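Beta-galactosidase (Marinomonas sp. ef1, PDB 6Y2K) hydrolyses beta-galactosides, releasing terminal beta-D-galactose, as a cold-active hexameric family 42 glycoside hydrolase of an Antarctic Marinomonas. Local coordinates at residues R119-M124 with D228-H233; L287-P292 with D331-L336; K390-S395 with D401-L406; V412-D417 with E444-L449; E508-G513 with P520-R525. All coordinates share one frame; numbering follows the deposited sequence. Where two conformers were deposited one is given.

Interaction 1. Residues R119-M124 with D228-H233; sequences RMVTMM and DILREH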
# COMPACT_ATOMS: atom_id res chain seq x y z
N ARG A 119 48.18 36.82 21.55
CA ARG A 119 48.06 38.20 22.03
C ARG A 119 46.79 38.44 22.83
O ARG A 119 46.84 38.94 23.95
CB ARG A 119 48.11 39.22 20.88
CG ARG A 119 48.16 40.67 21.36
CD ARG A 119 47.98 41.72 20.26
NE ARG A 119 46.69 41.60 19.59
CZ ARG A 119 45.63 42.37 19.81
NH1 ARG A 119 45.68 43.38 20.67
NH2 ARG A 119 44.53 42.13 19.13
N MET A 120 45.64 38.10 22.24
CA MET A 120 44.35 38.39 22.87
C MET A 120 44.10 37.54 24.12
O MET A 120 43.59 38.05 25.12
CB MET A 120 43.18 38.23 21.87
CG MET A 120 41.80 38.33 22.49
SD MET A 120 41.47 39.88 23.36
CE MET A 120 41.15 40.99 21.99
N VAL A 121 44.44 36.25 24.05
CA VAL A 121 44.23 35.37 25.20
C VAL A 121 45.15 35.77 26.36
O VAL A 121 44.72 35.72 27.52
CB VAL A 121 44.39 33.88 24.84
CG1 VAL A 121 44.32 33.00 26.09
CG2 VAL A 121 43.30 33.47 23.86
N THR A 122 46.38 36.17 26.06
CA THR A 122 47.28 36.72 27.07
C THR A 122 46.71 37.99 27.70
O THR A 122 46.68 38.11 28.93
CB THR A 122 48.69 36.99 26.51
OG1 THR A 122 49.24 35.76 26.03
CG2 THR A 122 49.61 37.57 27.61
N MET A 123 46.24 38.93 26.87
CA MET A 123 45.59 40.14 27.38
C MET A 123 44.44 39.82 28.35
O MET A 123 44.39 40.37 29.44
CB MET A 123 45.04 41.01 26.25
CG MET A 123 46.06 41.89 25.54
SD MET A 123 45.23 43.18 24.57
CE MET A 123 44.42 42.21 23.32
N MET A 124 43.54 38.93 27.93
CA MET A 124 42.38 38.54 28.75
C MET A 124 42.75 37.81 30.03
O MET A 124 42.19 38.11 31.09
CB MET A 124 41.42 37.63 27.98
CG MET A 124 40.27 38.34 27.31
SD MET A 124 39.03 37.16 26.74
CE MET A 124 37.62 37.42 27.81
N ASP A 228 48.02 26.76 27.71
CA ASP A 228 49.30 27.10 28.35
C ASP A 228 49.25 28.50 28.99
O ASP A 228 49.71 28.68 30.12
CB ASP A 228 50.47 27.00 27.38
CG ASP A 228 50.80 25.57 26.98
OD1 ASP A 228 50.34 24.60 27.63
OD2 ASP A 228 51.55 25.42 26.01
N ILE A 229 48.66 29.46 28.27
CA ILE A 229 48.48 30.82 28.78
C ILE A 229 47.56 30.84 30.01
O ILE A 229 47.86 31.53 31.00
CB ILE A 229 47.90 31.76 27.70
CG1 ILE A 229 48.90 31.96 26.57
CG2 ILE A 229 47.51 33.12 28.29
CD1 ILE A 229 48.28 32.44 25.27
N LEU A 230 46.45 30.11 29.93
CA LEU A 230 45.46 30.08 31.00
C LEU A 230 45.98 29.34 32.25
O LEU A 230 45.65 29.75 33.37
CB LEU A 230 44.13 29.50 30.52
CG LEU A 230 43.40 30.34 29.45
CD1 LEU A 230 42.32 29.54 28.74
CD2 LEU A 230 42.83 31.62 30.05
N ARG A 231 46.79 28.29 32.08
CA ARG A 231 47.46 27.62 33.21
C ARG A 231 48.39 28.56 33.98
O ARG A 231 48.43 28.53 35.21
CB ARG A 231 48.31 26.42 32.75
CG ARG A 231 47.56 25.21 32.23
CD ARG A 231 46.55 24.68 33.23
NE ARG A 231 45.94 23.45 32.75
CZ ARG A 231 44.81 22.93 33.23
NH1 ARG A 231 44.13 23.53 34.22
NH2 ARG A 231 44.34 21.81 32.69
N GLU A 232 49.14 29.37 33.24
CA GLU A 232 50.09 30.33 33.82
C GLU A 232 49.36 31.43 34.59
O GLU A 232 49.67 31.69 35.76
CB GLU A 232 50.97 30.92 32.71
CG GLU A 232 51.94 32.04 33.11
CD GLU A 232 52.98 31.63 34.15
OE1 GLU A 232 53.60 32.55 34.74
OE2 GLU A 232 53.20 30.42 34.38
N HIS A 233 48.37 32.06 33.94
CA HIS A 233 47.75 33.27 34.47
C HIS A 233 46.41 33.09 35.16
O HIS A 233 45.89 34.05 35.72
CB HIS A 233 47.62 34.30 33.35
CG HIS A 233 48.93 34.73 32.78
ND1 HIS A 233 49.82 35.52 33.49
CD2 HIS A 233 49.53 34.46 31.60
CE1 HIS A 233 50.90 35.71 32.76
NE2 HIS A 233 50.75 35.09 31.60

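Interaction 2. Residues L287-P292 with D331-L336; sequences LRVGHP and DGAVRL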
# COMPACT_ATOMS: atom_id res chain seq x y z
N LEU A 287 9.60 13.71 17.67
CA LEU A 287 9.66 15.11 17.21
C LEU A 287 9.97 16.13 18.30
O LEU A 287 10.80 17.00 18.11
CB LEU A 287 8.32 15.51 16.56
CG LEU A 287 8.17 16.94 16.04
CD1 LEU A 287 9.07 17.17 14.84
CD2 LEU A 287 6.73 17.23 15.68
N ARG A 288 9.26 16.04 19.43
CA ARG A 288 9.29 17.07 20.48
C ARG A 288 10.17 16.75 21.69
O ARG A 288 10.22 17.56 22.63
CB ARG A 288 7.87 17.39 20.93
CG ARG A 288 6.95 17.85 19.80
CD ARG A 288 5.69 18.50 20.35
NE ARG A 288 4.76 18.87 19.29
CZ ARG A 288 4.89 19.93 18.49
NH1 ARG A 288 5.93 20.75 18.61
NH2 ARG A 288 3.98 20.16 17.55
N VAL A 289 10.84 15.59 21.69
CA VAL A 289 11.78 15.21 22.77
C VAL A 289 13.19 14.78 22.33
O VAL A 289 14.10 14.70 23.17
CB VAL A 289 11.18 14.11 23.67
CG1 VAL A 289 9.92 14.64 24.37
CG2 VAL A 289 10.86 12.84 22.89
N GLY A 290 13.38 14.47 21.05
CA GLY A 290 14.63 13.90 20.57
C GLY A 290 14.67 12.40 20.78
O GLY A 290 13.89 11.85 21.55
N HIS A 291 15.59 11.73 20.09
CA HIS A 291 15.72 10.29 20.22
C HIS A 291 16.17 9.98 21.65
O HIS A 291 16.96 10.74 22.22
CB HIS A 291 16.72 9.74 19.20
CG HIS A 291 16.80 8.25 19.18
ND1 HIS A 291 17.69 7.54 19.97
CD2 HIS A 291 16.12 7.32 18.47
CE1 HIS A 291 17.54 6.25 19.75
NE2 HIS A 291 16.59 6.08 18.84
N PRO A 292 15.67 8.88 22.25
CA PRO A 292 16.01 8.57 23.66
C PRO A 292 17.50 8.46 24.01
O PRO A 292 17.86 8.63 25.19
CB PRO A 292 15.34 7.22 23.88
CG PRO A 292 14.14 7.28 23.00
CD PRO A 292 14.63 7.95 21.75
N ASP A 331 6.00 19.92 26.54
CA ASP A 331 5.98 20.45 27.90
C ASP A 331 6.67 19.43 28.81
O ASP A 331 6.38 18.23 28.74
CB ASP A 331 4.54 20.76 28.35
CG ASP A 331 3.97 22.04 27.69
OD1 ASP A 331 4.73 22.92 27.18
OD2 ASP A 331 2.72 22.18 27.71
N GLY A 332 7.63 19.90 29.60
CA GLY A 332 8.47 19.05 30.45
C GLY A 332 9.78 18.56 29.83
O GLY A 332 10.63 17.99 30.55
N ALA A 333 9.98 18.77 28.53
CA ALA A 333 11.18 18.28 27.85
C ALA A 333 12.49 18.90 28.36
O ALA A 333 13.50 18.21 28.41
CB ALA A 333 11.07 18.43 26.33
N VAL A 334 12.48 20.18 28.73
CA VAL A 334 13.70 20.82 29.23
C VAL A 334 14.10 20.19 30.58
O VAL A 334 15.28 19.92 30.83
CB VAL A 334 13.58 22.36 29.32
CG1 VAL A 334 14.84 22.97 29.93
CG2 VAL A 334 13.29 22.95 27.93
N ARG A 335 13.11 19.97 31.45
CA ARG A 335 13.32 19.21 32.69
C ARG A 335 13.87 17.82 32.41
O ARG A 335 14.82 17.37 33.05
CB ARG A 335 12.02 19.12 33.49
CG ARG A 335 12.01 18.08 34.60
CD ARG A 335 10.81 18.29 35.51
NE ARG A 335 10.76 17.28 36.56
CZ ARG A 335 10.15 16.10 36.47
NH1 ARG A 335 9.54 15.71 35.35
NH2 ARG A 335 10.18 15.28 37.51
N LEU A 336 13.25 17.14 31.43
CA LEU A 336 13.66 15.80 31.02
C LEU A 336 15.14 15.77 30.66
O LEU A 336 15.88 14.93 31.17
CB LEU A 336 12.80 15.32 29.83
CG LEU A 336 12.74 13.84 29.44
CD1 LEU A 336 11.86 13.71 28.21
CD2 LEU A 336 14.09 13.20 29.17

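Interaction 3. Residues K390-S395 with D401-L406; sequences KVLAES and DELMSL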
# COMPACT_ATOMS: atom_id res chain seq x y z
N LYS A 390 17.25 19.72 45.31
CA LYS A 390 17.27 19.91 46.77
C LYS A 390 16.49 18.81 47.49
O LYS A 390 16.97 18.27 48.47
CB LYS A 390 16.73 21.29 47.16
CG LYS A 390 17.66 22.43 46.77
CD LYS A 390 17.02 23.77 47.10
CE LYS A 390 17.91 24.92 46.66
NZ LYS A 390 17.11 26.18 46.56
N VAL A 391 15.31 18.47 46.95
CA VAL A 391 14.49 17.35 47.46
C VAL A 391 15.27 16.03 47.42
O VAL A 391 15.27 15.27 48.39
CB VAL A 391 13.15 17.22 46.70
CG1 VAL A 391 12.40 15.96 47.11
CG2 VAL A 391 12.26 18.44 46.93
N LEU A 392 15.95 15.78 46.30
CA LEU A 392 16.74 14.58 46.14
C LEU A 392 17.87 14.53 47.16
O LEU A 392 18.04 13.54 47.85
CB LEU A 392 17.33 14.49 44.74
CG LEU A 392 17.71 13.13 44.12
CD1 LEU A 392 18.93 13.27 43.22
CD2 LEU A 392 17.90 11.97 45.09
N ALA A 393 18.64 15.62 47.25
CA ALA A 393 19.78 15.71 48.16
C ALA A 393 19.36 15.43 49.60
O ALA A 393 20.00 14.65 50.30
CB ALA A 393 20.45 17.07 48.04
N GLU A 394 18.26 16.06 50.03
CA GLU A 394 17.75 15.85 51.39
C GLU A 394 17.29 14.41 51.63
O GLU A 394 17.58 13.86 52.70
CB GLU A 394 16.60 16.82 51.70
CG GLU A 394 16.01 16.62 53.09
CD GLU A 394 15.21 17.80 53.60
OE1 GLU A 394 14.48 18.43 52.79
OE2 GLU A 394 15.29 18.09 54.82
N SER A 395 16.59 13.81 50.67
CA SER A 395 16.10 12.43 50.80
C SER A 395 17.21 11.42 51.02
O SER A 395 17.03 10.46 51.77
CB SER A 395 15.26 12.02 49.58
OG SER A 395 14.84 10.66 49.68
N ASP A 401 27.54 19.17 47.15
CA ASP A 401 28.85 18.68 46.72
C ASP A 401 28.94 17.15 46.74
O ASP A 401 29.53 16.54 45.84
CB ASP A 401 29.95 19.29 47.59
CG ASP A 401 31.28 19.35 46.89
OD1 ASP A 401 31.96 18.30 46.80
OD2 ASP A 401 31.64 20.45 46.42
N GLU A 402 28.37 16.54 47.78
CA GLU A 402 28.26 15.08 47.85
C GLU A 402 27.35 14.51 46.75
O GLU A 402 27.66 13.48 46.17
CB GLU A 402 27.74 14.66 49.22
CG GLU A 402 28.76 14.86 50.34
CD GLU A 402 28.17 14.66 51.72
OE1 GLU A 402 27.02 15.09 51.97
OE2 GLU A 402 28.87 14.07 52.57
N LEU A 403 26.26 15.22 46.47
CA LEU A 403 25.33 14.86 45.38
C LEU A 403 26.07 14.76 44.04
O LEU A 403 25.95 13.76 43.33
CB LEU A 403 24.19 15.88 45.26
CG LEU A 403 22.76 15.40 45.01
CD1 LEU A 403 21.94 16.55 44.44
CD2 LEU A 403 22.68 14.18 44.12
N MET A 404 26.83 15.80 43.73
CA MET A 404 27.65 15.85 42.51
C MET A 404 28.68 14.73 42.45
O MET A 404 29.01 14.25 41.37
CB MET A 404 28.33 17.22 42.40
CG MET A 404 29.29 17.39 41.24
SD MET A 404 30.01 19.04 41.22
CE MET A 404 28.60 19.96 40.63
N SER A 405 29.20 14.33 43.61
CA SER A 405 30.21 13.29 43.72
C SER A 405 29.68 11.85 43.65
O SER A 405 30.48 10.92 43.68
CB SER A 405 31.00 13.46 45.03
OG SER A 405 31.61 14.74 45.07
N LEU A 406 28.36 11.65 43.56
CA LEU A 406 27.81 10.30 43.35
C LEU A 406 28.52 9.61 42.19
O LEU A 406 28.81 10.26 41.17
CB LEU A 406 26.31 10.34 43.05
CG LEU A 406 25.32 10.55 44.20
CD1 LEU A 406 23.93 10.78 43.63
CD2 LEU A 406 25.35 9.37 45.16

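Interaction 4. Residues V412-D417 with E444-L449; sequences VALMFD and EAMREL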
# COMPACT_ATOMS: atom_id res chain seq x y z
N VAL A 412 29.55 -1.60 31.82
CA VAL A 412 29.67 -1.92 30.40
C VAL A 412 30.39 -0.76 29.72
O VAL A 412 30.01 0.39 29.92
CB VAL A 412 28.29 -2.11 29.74
CG1 VAL A 412 28.43 -2.39 28.25
CG2 VAL A 412 27.53 -3.24 30.43
N ALA A 413 31.42 -1.09 28.93
CA ALA A 413 32.16 -0.10 28.15
C ALA A 413 31.98 -0.34 26.65
O ALA A 413 32.04 -1.49 26.18
CB ALA A 413 33.64 -0.14 28.51
N LEU A 414 31.76 0.75 25.92
CA LEU A 414 31.76 0.76 24.46
C LEU A 414 32.97 1.60 24.03
O LEU A 414 33.07 2.76 24.39
CB LEU A 414 30.46 1.39 23.96
CG LEU A 414 30.23 1.45 22.44
CD1 LEU A 414 28.74 1.55 22.14
CD2 LEU A 414 30.97 2.61 21.77
N MET A 415 33.90 1.00 23.28
CA MET A 415 35.12 1.70 22.86
C MET A 415 34.89 2.49 21.57
O MET A 415 34.63 1.89 20.51
CB MET A 415 36.26 0.71 22.66
CG MET A 415 37.61 1.33 22.29
SD MET A 415 38.95 0.13 22.30
CE MET A 415 39.16 -0.06 24.07
N PHE A 416 35.00 3.82 21.66
CA PHE A 416 34.88 4.73 20.52
C PHE A 416 36.25 5.33 20.20
O PHE A 416 36.90 5.90 21.08
CB PHE A 416 33.89 5.85 20.85
CG PHE A 416 33.55 6.71 19.67
CD1 PHE A 416 34.34 7.82 19.35
CD2 PHE A 416 32.47 6.41 18.85
CE1 PHE A 416 34.04 8.62 18.26
CE2 PHE A 416 32.17 7.20 17.75
CZ PHE A 416 32.96 8.31 17.45
N ASP A 417 36.66 5.21 18.94
CA ASP A 417 37.98 5.64 18.48
C ASP A 417 37.80 6.59 17.29
O ASP A 417 37.35 6.16 16.23
CB ASP A 417 38.80 4.40 18.09
CG ASP A 417 40.28 4.70 17.93
OD1 ASP A 417 41.02 4.61 18.93
OD2 ASP A 417 40.69 4.99 16.79
N GLU A 444 22.20 1.95 21.47
CA GLU A 444 20.74 1.90 21.62
C GLU A 444 20.26 0.55 22.16
O GLU A 444 19.40 0.52 23.04
CB GLU A 444 20.06 2.20 20.28
CG GLU A 444 18.54 2.08 20.29
CD GLU A 444 17.92 2.39 18.95
OE1 GLU A 444 16.91 3.13 18.91
OE2 GLU A 444 18.43 1.90 17.92
N ALA A 445 20.80 -0.54 21.62
CA ALA A 445 20.48 -1.89 22.09
C ALA A 445 20.84 -2.09 23.58
O ALA A 445 20.04 -2.65 24.34
CB ALA A 445 21.18 -2.93 21.23
N MET A 446 22.02 -1.62 23.98
CA MET A 446 22.44 -1.64 25.39
C MET A 446 21.45 -0.89 26.27
O MET A 446 21.05 -1.36 27.35
CB MET A 446 23.82 -1.01 25.58
CG MET A 446 24.98 -1.78 24.98
SD MET A 446 26.50 -0.81 25.13
CE MET A 446 27.65 -1.98 24.46
N ARG A 447 21.05 0.29 25.80
CA ARG A 447 20.14 1.16 26.54
C ARG A 447 18.72 0.61 26.63
O ARG A 447 18.06 0.78 27.67
CB ARG A 447 20.13 2.56 25.91
CG ARG A 447 21.44 3.31 26.09
CD ARG A 447 21.36 4.26 27.27
NE ARG A 447 20.45 5.36 26.97
CZ ARG A 447 19.93 6.20 27.86
NH1 ARG A 447 20.21 6.09 29.16
NH2 ARG A 447 19.12 7.17 27.44
N GLU A 448 18.25 -0.04 25.56
CA GLU A 448 16.95 -0.74 25.58
C GLU A 448 16.93 -1.93 26.56
O GLU A 448 15.86 -2.39 26.95
CB GLU A 448 16.56 -1.21 24.17
CG GLU A 448 16.13 -0.07 23.26
CD GLU A 448 15.88 -0.50 21.81
OE1 GLU A 448 16.46 -1.51 21.37
OE2 GLU A 448 15.11 0.18 21.10
N LEU A 449 18.11 -2.42 26.92
CA LEU A 449 18.28 -3.46 27.95
C LEU A 449 18.52 -2.90 29.35
O LEU A 449 18.82 -3.65 30.28
CB LEU A 449 19.43 -4.39 27.56
CG LEU A 449 19.19 -5.26 26.32
CD1 LEU A 449 20.46 -6.00 25.96
CD2 LEU A 449 18.04 -6.24 26.55

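Interaction 5. Residues E508-G513 with P520-R525; sequences ENLAPG and PLTVER. With GOL (glycerol), chain I.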
# COMPACT_ATOMS: atom_id res chain seq x y z
N GLU A 508 48.88 -8.28 7.35
CA GLU A 508 49.52 -9.40 6.67
C GLU A 508 48.78 -10.74 6.85
O GLU A 508 48.70 -11.53 5.91
CB GLU A 508 50.96 -9.53 7.17
CG GLU A 508 51.86 -10.39 6.29
CD GLU A 508 53.23 -10.54 6.92
OE1 GLU A 508 53.93 -9.50 7.04
OE2 GLU A 508 53.58 -11.68 7.30
N ASN A 509 48.22 -10.96 8.03
CA ASN A 509 47.41 -12.16 8.31
C ASN A 509 45.91 -12.01 7.97
O ASN A 509 45.11 -12.87 8.32
CB ASN A 509 47.56 -12.59 9.80
CG ASN A 509 47.05 -11.55 10.79
OD1 ASN A 509 47.31 -10.35 10.62
ND2 ASN A 509 46.37 -11.99 11.84
N LEU A 510 45.54 -10.93 7.27
CA LEU A 510 44.14 -10.53 7.05
C LEU A 510 43.42 -10.16 8.35
O LEU A 510 43.94 -10.38 9.46
CB LEU A 510 43.34 -11.59 6.29
CG LEU A 510 43.95 -12.16 5.00
CD1 LEU A 510 42.94 -13.05 4.31
CD2 LEU A 510 44.39 -11.04 4.07
N ALA A 511 42.22 -9.59 8.21
CA ALA A 511 41.40 -9.29 9.38
C ALA A 511 41.06 -10.59 10.13
O ALA A 511 40.92 -11.62 9.48
CB ALA A 511 40.13 -8.55 8.97
N PRO A 512 40.94 -10.58 11.46
CA PRO A 512 41.00 -9.39 12.32
C PRO A 512 42.40 -9.05 12.88
O PRO A 512 42.50 -8.50 13.97
CB PRO A 512 40.04 -9.77 13.44
CG PRO A 512 40.27 -11.24 13.60
CD PRO A 512 40.55 -11.77 12.22
N GLY A 513 43.46 -9.32 12.12
CA GLY A 513 44.77 -8.73 12.39
C GLY A 513 45.35 -9.14 13.74
O GLY A 513 45.43 -10.32 14.02
N PRO A 520 40.72 -16.72 17.15
CA PRO A 520 41.22 -17.28 15.89
C PRO A 520 40.15 -17.44 14.80
O PRO A 520 39.34 -18.37 14.82
CB PRO A 520 41.83 -18.62 16.31
CG PRO A 520 41.15 -18.98 17.59
CD PRO A 520 40.84 -17.67 18.27
N LEU A 521 40.17 -16.50 13.85
CA LEU A 521 39.31 -16.55 12.67
C LEU A 521 39.96 -15.76 11.54
O LEU A 521 40.89 -14.98 11.78
CB LEU A 521 37.94 -15.97 13.02
CG LEU A 521 37.91 -14.50 13.47
CD1 LEU A 521 37.38 -13.61 12.36
CD2 LEU A 521 37.07 -14.33 14.72
N THR A 522 39.47 -15.97 10.32
CA THR A 522 39.96 -15.26 9.15
C THR A 522 38.79 -14.69 8.36
O THR A 522 37.88 -15.43 7.99
CB THR A 522 40.77 -16.21 8.24
OG1 THR A 522 41.89 -16.73 8.97
CG2 THR A 522 41.29 -15.48 6.99
N VAL A 523 38.80 -13.38 8.13
CA VAL A 523 37.85 -12.75 7.22
C VAL A 523 38.40 -12.93 5.81
O VAL A 523 39.35 -12.27 5.41
CB VAL A 523 37.63 -11.25 7.50
CG1 VAL A 523 36.64 -10.64 6.50
CG2 VAL A 523 37.16 -11.04 8.93
N GLU A 524 37.79 -13.84 5.07
CA GLU A 524 38.26 -14.19 3.73
C GLU A 524 37.92 -13.09 2.73
O GLU A 524 38.72 -12.78 1.85
CB GLU A 524 37.63 -15.51 3.29
CG GLU A 524 38.00 -16.69 4.20
CD GLU A 524 37.32 -17.99 3.80
OE1 GLU A 524 36.18 -17.95 3.29
OE2 GLU A 524 37.93 -19.06 4.00
N ARG A 525 36.72 -12.53 2.85
CA ARG A 525 36.28 -11.41 2.02
C ARG A 525 35.02 -10.79 2.62
O ARG A 525 34.46 -11.34 3.57
CB ARG A 525 36.04 -11.83 0.57
CG ARG A 525 35.03 -12.96 0.37
CD ARG A 525 34.90 -13.28 -1.12
NE ARG A 525 33.75 -14.14 -1.39
CZ ARG A 525 33.33 -14.48 -2.61
NH1 ARG A 525 33.92 -14.02 -3.71
NH2 ARG A 525 32.28 -15.28 -2.72
C1 GOL I . 38.75 -7.17 6.12
O1 GOL I . 37.74 -6.14 6.00
C2 GOL I . 39.37 -7.61 4.79
O2 GOL I . 39.77 -6.45 4.08
C3 GOL I . 40.64 -8.46 4.92
O3 GOL I . 40.48 -9.59 5.78

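Interaction 1. Residues R119-M124 with D228-H233
The helical segments 119-124 and 228-233 run almost side by side in the same direction, their axes 9.5 Å apart and inclined at 18°, with the CA atoms of Thr122 and Ile229 6.3 Å from each other. Ile229 carries much of the contact. Its chi1 of -66° puts CG1 beside the backbone N, with CD1 beyond it meeting Thr122 OG1, while CG2 rests 3.8 Å from Thr122 CA. Ile229 CD1 comes within 3.5 Å of Thr122 OG1, the two side chains crossing at about a right angle. That hydroxyl is engaged within its own helix by the carbonyl O of Arg118, and meets Ile229 as a plain van der Waals neighbour. Beside it Val121 CG1 touches Ile229 CG2 at 3.9 Å and looks more loosely toward Leu230 CG at 4.4 Å. One turn further on, Ala125 continues the seam against Ile229, Leu230 and His233. Helices 111-128 and 205-233 lead into strands 134-138 and 238-244, which are adjacent in the parallel barrel, so this is a join between two neighbours in the TIM barrel's outer helical layer. Branched aliphatic groups do the gripping, and the contact depends on shape and burial.

Interaction 2. Residues L287-P292 with D331-L336
Arg288 NH1 is held by two partners at once, the carbonyl O of Thr328 and, in a salt bridge, Asp527 OD1 of the second subunit, while the backbone of the same residue faces the helix start at Ala333. Arg288 O lies 3.9 Å from Ala333 CB, a van der Waals approach. The next residue, Val289, turns a single methyl to the helix: CG1 stands 4.4 Å from Ala333 CB. In the modelled conformer of Leu336, one of two, Val289 CG1 is also 4.4 Å from Leu336 CD1, a touch that is less certain. Val289 and Ala333 have the nearest CA atoms of the pair of segments, 6.0 Å apart. On the helix side, Gly332 occupies the N-cap position with phi at 91°, and its carbonyl O receives Leu336 N at 2.9 Å, closing the first turn that presents Ala333 and Leu336 to the loop. Glu381 of helix 377-395 takes the amides of Gly332 and Arg335, one on each carboxylate oxygen, and Trp337 NE1 binds the carbonyl O of Val289. The loop between helices 280-285 and 294-305 is thereby laid against the N-terminal end of helix 333-343, the barrel helix that precedes strand 348-352. The apolar touches are few and rather long, so the loop's position is probably set more by the polar bonds, and the Arg288 guanidinium ties it to Asp527 of the second subunit.

Interaction 3. Residues K390-S395 with D401-L406
Leu403 is the wedge here, its two methyls divided between two consecutive residues of the facing helix. CD1 sits 3.9 Å from Ala393 CB, and CD2 meets Leu392 CD1 at 4.0 Å. Leu392 has its CG anti to the backbone N (chi1 -155°), which turns its CD1 to meet Leu403 at a slant. Ala393, with nothing beyond CB, lets the second helix come close: Ala393 and Leu403 have CA atoms 6.3 Å apart. Away from this buried wedge the surfaces part, and Lys390, Glu394, Asp401 and Glu402 are exposed to solvent. At the end of the short helix, Asp401 O accepts two bonds from Ser405, one from OG at 2.9 Å and one from N at 3.2 Å, arriving from opposite faces of the carbonyl plane, which closes the last turn. A short connection turns the chain from helix 377-395 into helix 400-404, which is set steeply across it. Met1, ahead of the first barrel strand, packs on both Leu392 and Leu403. Arg615 of strand 610-615 takes the carbonyls of Met404 and Leu406, and Val391 and Ser395 lean on strand 636-640, so the pair of helices lies between the barrel and the C-terminal antiparallel sheet.

Interaction 4. Residues V412-D417 with E444-L449
No ring or other planar group takes part where Val412 and Leu414 meet Met446. Phe416, just past the strand, turns to other rings, edge-to-face with Tyr418 and with its plane at about 45° to that of Tyr435. What crosses from helix to sheet is the thioether of Met446. Its CG lies anti to its own carbonyl carbon (chi1 -68°) and the chain is extended beyond CG, so SD and CE are carried straight out to the strand. Met446 CE ends 3.9 Å from Val412 CG1 and SD 4.0 Å from the same methyl, the two side chains meeting at a slant. Leu414 CD1 stands further off, 4.4 Å from Met446 CE. Val412 and Leu414 alternate with Ala413 along the strand and point to the same face, and the Met446 tip comes in against this pair, with Val469 of the neighbouring strand 467-470 also touching the methionine. The backbones stay well apart, the nearest CA atoms, those of Val412 and Met446, being 8.8 Å from each other. Helix 435-448 belongs to the helical crossover that joins strand 412-415 to its parallel neighbour 453-456, and covers one face of the mixed sheet in a beta-alpha-beta unit of the trimerisation domain. One long, unbranched and polarisable side chain thus bridges the distance between helix and sheet, and the contact is apolar, resting on van der Waals contact and burial.

Interaction 5. Residues E508-G513 with P520-R525
Leu510, at a positive phi of 64°, sends its side chain obliquely over the strand. Its CB is 3.5 Å from O3 of a glycerol molecule, and beyond CG the CD1 methyl comes to rest 3.8 Å from Val523 O and 4.0 Å from Thr522 CG2. With CG beside the backbone N and anti to the carbonyl carbon, the branch is laid over the strand. Arg370 of the third subunit packs against the same leucine. The next residue gives the one direct hydrogen bond between the segments: Val523 N donates to Ala511 O at 3.1 Å, almost perfectly straight at 179° but from above the carbonyl plane. Where a second backbone bond might close the pair, the glycerol stands in, O3 accepting from Ala511 N at 3.0 Å and donating to Val523 O at 2.9 Å. Ala511 CB meanwhile rests on Val523 CG2. The peptide bond before Pro512 is cis, and Gly513 N returns to Leu510 O, making a type VI turn; Asn509 ND2 also ties the turn together by binding Gly513 O. The proline ring is pressed against Leu521, with Pro512 CD 3.3 Å from Leu521 O and 3.7 Å from Leu521 CD1. Strand 521-528 pairs with 549-555 on its other side. The loop is therefore fitted to the strand by a single backbone bond flanked by apolar groups, and the glycerol, probably from the crystallisation liquor, bridges a backbone N-H and a carbonyl that do not bond each other directly.

The five contacts follow one another along the chain, each closing before the next opens. Interactions 1 and 2 belong to the TIM barrel, their centres about 39 Å apart; interaction 3 comes at the end of its last long helix, and interactions 4 and 5 lie in the trimerisation domain, centres about 25 Å apart. Interactions 2 and 4 touch directly: His291 NE2 is 3.0 Å from Glu444 OE1 and Pro292 O is 3.0 Å from Arg447 NH2, probable hydrogen bonds between the barrel loop and helix 435-448 of the trimerisation region. Interactions 2 and 5 each touch another subunit of the hexamer, whereas no other chain reaches the segments of interactions 1, 3 and 4.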